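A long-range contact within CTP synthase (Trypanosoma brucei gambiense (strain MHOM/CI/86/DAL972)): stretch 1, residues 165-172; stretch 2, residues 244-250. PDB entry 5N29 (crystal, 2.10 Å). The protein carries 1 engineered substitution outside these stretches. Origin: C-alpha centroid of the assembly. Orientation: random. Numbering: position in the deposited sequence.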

# COMPACT_ATOMS: atom_id res chain seq x y z
N SER A 165 11.22 11.47 -1.34
CA SER A 165 10.32 10.33 -1.54
C SER A 165 9.32 10.54 -2.68
O SER A 165 9.13 11.65 -3.20
CB SER A 165 9.58 10.02 -0.23
OG SER A 165 8.57 10.97 0.05
N ILE A 166 8.70 9.44 -3.06
CA ILE A 166 7.56 9.45 -3.98
C ILE A 166 6.43 10.31 -3.40
O ILE A 166 5.85 11.11 -4.13
CB ILE A 166 7.08 8.02 -4.30
CG1 ILE A 166 8.16 7.29 -5.11
CG2 ILE A 166 5.77 8.05 -5.08
CD1 ILE A 166 8.00 5.79 -5.23
N MET A 167 6.16 10.16 -2.10
CA MET A 167 5.12 10.94 -1.43
C MET A 167 5.33 12.44 -1.55
O MET A 167 4.42 13.15 -1.95
CB MET A 167 5.00 10.55 0.05
CG MET A 167 4.35 9.18 0.26
SD MET A 167 2.57 9.11 -0.04
CE MET A 167 1.97 10.11 1.32
N ALA A 168 6.54 12.90 -1.21
CA ALA A 168 6.89 14.32 -1.34
C ALA A 168 6.61 14.85 -2.75
O ALA A 168 6.05 15.94 -2.91
CB ALA A 168 8.35 14.54 -0.97
N LYS A 169 6.97 14.06 -3.76
CA LYS A 169 6.88 14.45 -5.16
C LYS A 169 5.42 14.53 -5.63
O LYS A 169 4.99 15.55 -6.20
CB LYS A 169 7.66 13.42 -6.00
CG LYS A 169 8.03 13.83 -7.42
CD LYS A 169 7.04 13.39 -8.50
CE LYS A 169 6.80 11.89 -8.57
NZ LYS A 169 8.03 11.08 -8.71
N ILE A 170 4.65 13.48 -5.35
CA ILE A 170 3.26 13.38 -5.84
C ILE A 170 2.28 14.27 -5.07
O ILE A 170 1.21 14.60 -5.60
CB ILE A 170 2.74 11.92 -5.85
CG1 ILE A 170 2.50 11.40 -4.42
CG2 ILE A 170 3.69 11.05 -6.68
CD1 ILE A 170 2.13 9.95 -4.33
N TYR A 171 2.61 14.64 -3.84
CA TYR A 171 1.84 15.66 -3.10
C TYR A 171 2.45 17.08 -3.22
O TYR A 171 2.19 17.94 -2.36
CB TYR A 171 1.66 15.23 -1.64
CG TYR A 171 0.68 14.10 -1.49
CD1 TYR A 171 -0.69 14.34 -1.50
CD2 TYR A 171 1.12 12.78 -1.35
CE1 TYR A 171 -1.60 13.31 -1.36
CE2 TYR A 171 0.22 11.74 -1.22
CZ TYR A 171 -1.14 12.00 -1.22
OH TYR A 171 -2.02 10.96 -1.10
N SER A 172 3.23 17.31 -4.28
CA SER A 172 3.76 18.63 -4.64
C SER A 172 4.49 19.33 -3.49
O SER A 172 4.32 20.52 -3.26
CB SER A 172 2.64 19.52 -5.19
OG SER A 172 2.00 18.88 -6.29
N ALA A 244 -6.49 10.68 -7.30
CA ALA A 244 -5.60 10.41 -6.18
C ALA A 244 -4.16 10.31 -6.71
O ALA A 244 -3.91 9.48 -7.59
CB ALA A 244 -5.99 9.12 -5.46
N PRO A 245 -3.24 11.17 -6.22
CA PRO A 245 -1.85 11.16 -6.69
C PRO A 245 -1.13 9.82 -6.53
O PRO A 245 -0.28 9.47 -7.35
CB PRO A 245 -1.18 12.22 -5.81
CG PRO A 245 -2.26 13.16 -5.44
CD PRO A 245 -3.49 12.30 -5.30
N THR A 246 -1.46 9.09 -5.47
CA THR A 246 -0.87 7.78 -5.21
C THR A 246 -1.20 6.83 -6.35
O THR A 246 -0.30 6.29 -6.99
CB THR A 246 -1.36 7.20 -3.87
OG1 THR A 246 -2.79 7.23 -3.82
CG2 THR A 246 -0.80 7.98 -2.70
N TYR A 247 -2.49 6.65 -6.63
CA TYR A 247 -2.93 5.79 -7.74
C TYR A 247 -2.37 6.30 -9.08
O TYR A 247 -1.91 5.50 -9.91
CB TYR A 247 -4.46 5.71 -7.85
CG TYR A 247 -5.14 4.77 -6.87
CD1 TYR A 247 -5.53 3.49 -7.26
CD2 TYR A 247 -5.43 5.18 -5.58
CE1 TYR A 247 -6.16 2.63 -6.37
CE2 TYR A 247 -6.07 4.34 -4.68
CZ TYR A 247 -6.43 3.06 -5.08
OH TYR A 247 -7.08 2.23 -4.19
N LEU A 248 -2.41 7.62 -9.27
CA LEU A 248 -1.93 8.25 -10.51
C LEU A 248 -0.46 7.96 -10.78
O LEU A 248 -0.10 7.62 -11.90
CB LEU A 248 -2.19 9.76 -10.48
CG LEU A 248 -2.02 10.59 -11.77
CD1 LEU A 248 -2.85 10.06 -12.92
CD2 LEU A 248 -2.39 12.05 -11.48
N SER A 249 0.38 8.09 -9.75
CA SER A 249 1.82 7.84 -9.88
C SER A 249 2.13 6.36 -10.14
O SER A 249 3.02 6.04 -10.92
CB SER A 249 2.56 8.33 -8.64
OG SER A 249 2.22 7.59 -7.47
N PHE A 250 1.37 5.48 -9.49
CA PHE A 250 1.47 4.05 -9.73
C PHE A 250 1.20 3.71 -11.20
O PHE A 250 2.00 3.03 -11.84
CB PHE A 250 0.52 3.28 -8.81
CG PHE A 250 0.42 1.81 -9.13
CD1 PHE A 250 1.56 1.02 -9.14
CD2 PHE A 250 -0.82 1.23 -9.40
CE1 PHE A 250 1.48 -0.34 -9.42
CE2 PHE A 250 -0.91 -0.13 -9.67
CZ PHE A 250 0.24 -0.92 -9.68
O HOH W 1 -3.49 9.93 -2.99

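No direct hydrogen bond joins these two stretches; their one polar link runs through a water. Water 1 donates to Tyr171 OH at 2.6 Å and is hydrogen-bonded to Thr246 OG1 at 2.9 Å, so a single molecule ties the phenol of Tyr171, just past the first helix, to the first turn of the second. Everything else in the contact is packing, and the buried area is modest, 265 Å² summed over both sides.

The two short helices, 166-170 and 245-250, cross steeply, with 105° between their N-to-C directions and 10.2 Å between their axes at closest approach. The end of the first meets the start of the second: Ile170 and Pro245 bring their CA atoms to 5.6 Å.

Ile170 is the centre of the contact and gives up more area to the other stretch than any other residue. Its CA-to-CB bond points toward the second helix, and with chi1 p and chi2 t its side chain spreads over three residues there. Ile170 CB lies 3.9 Å from Pro245 CB, Ile170 CD1 lies 3.8 Å from Thr246 CA, and Ile170 CG2 reaches to 3.5 Å from Ser249 CB. A branched aliphatic side chain suits this place because it offers apolar carbon to Pro245, Thr246 and Ser249 together. The backbone joins in, with Ile170 O 3.4 Å from Pro245 CB, a close van der Waals approach.

Pro245 occupies the first turn of its helix, where the missing amide proton costs no helical hydrogen bond, and its compact ring offers an apolar surface to both Ile170 and Tyr171. Tyr171, the first residue to leave helical phi/psi, has a CA-to-CB bond directed sideways, but with chi1 m the end of its side chain comes nearer the second helix. Its ring meets Pro245 and Thr246 obliquely: Tyr171 CE1 is 4.1 Å from Pro245 CG, and Tyr171 OH is 3.6 Å from Thr246 CG2. Thr246 thus serves two purposes, its methyl packing against Ile170 and Tyr171 while its hydroxyl holds the water.

The CA-to-CB bond of Ser249, one turn beyond Pro245, points toward the first stretch, and Ile170 CG2 packs on Ser249 CB. Its hydroxyl stays close to its own helix, with Ser249 OG 3.1 Å from Pro245 O and 2.9 Å from Thr246 O, so a polar group can sit in this largely apolar contact. At the margins, Ile166 CG2 comes within 4.3 Å of Ser249 OG, and Met167, whose CA-to-CB bond points away, turns its flexible chain so that Met167 SD approaches Thr246 CG2 to 4.4 Å.

Behind the contact, each helix is braced by its own bonds. Ser165 caps the first, its OG accepting from Ala168 N at 3.1 Å, while Tyr171 N donates to Met167 O at 3.0 Å. In the second, Ser249 N donates to Pro245 O at 2.8 Å, holding Ser249 one turn along from Pro245.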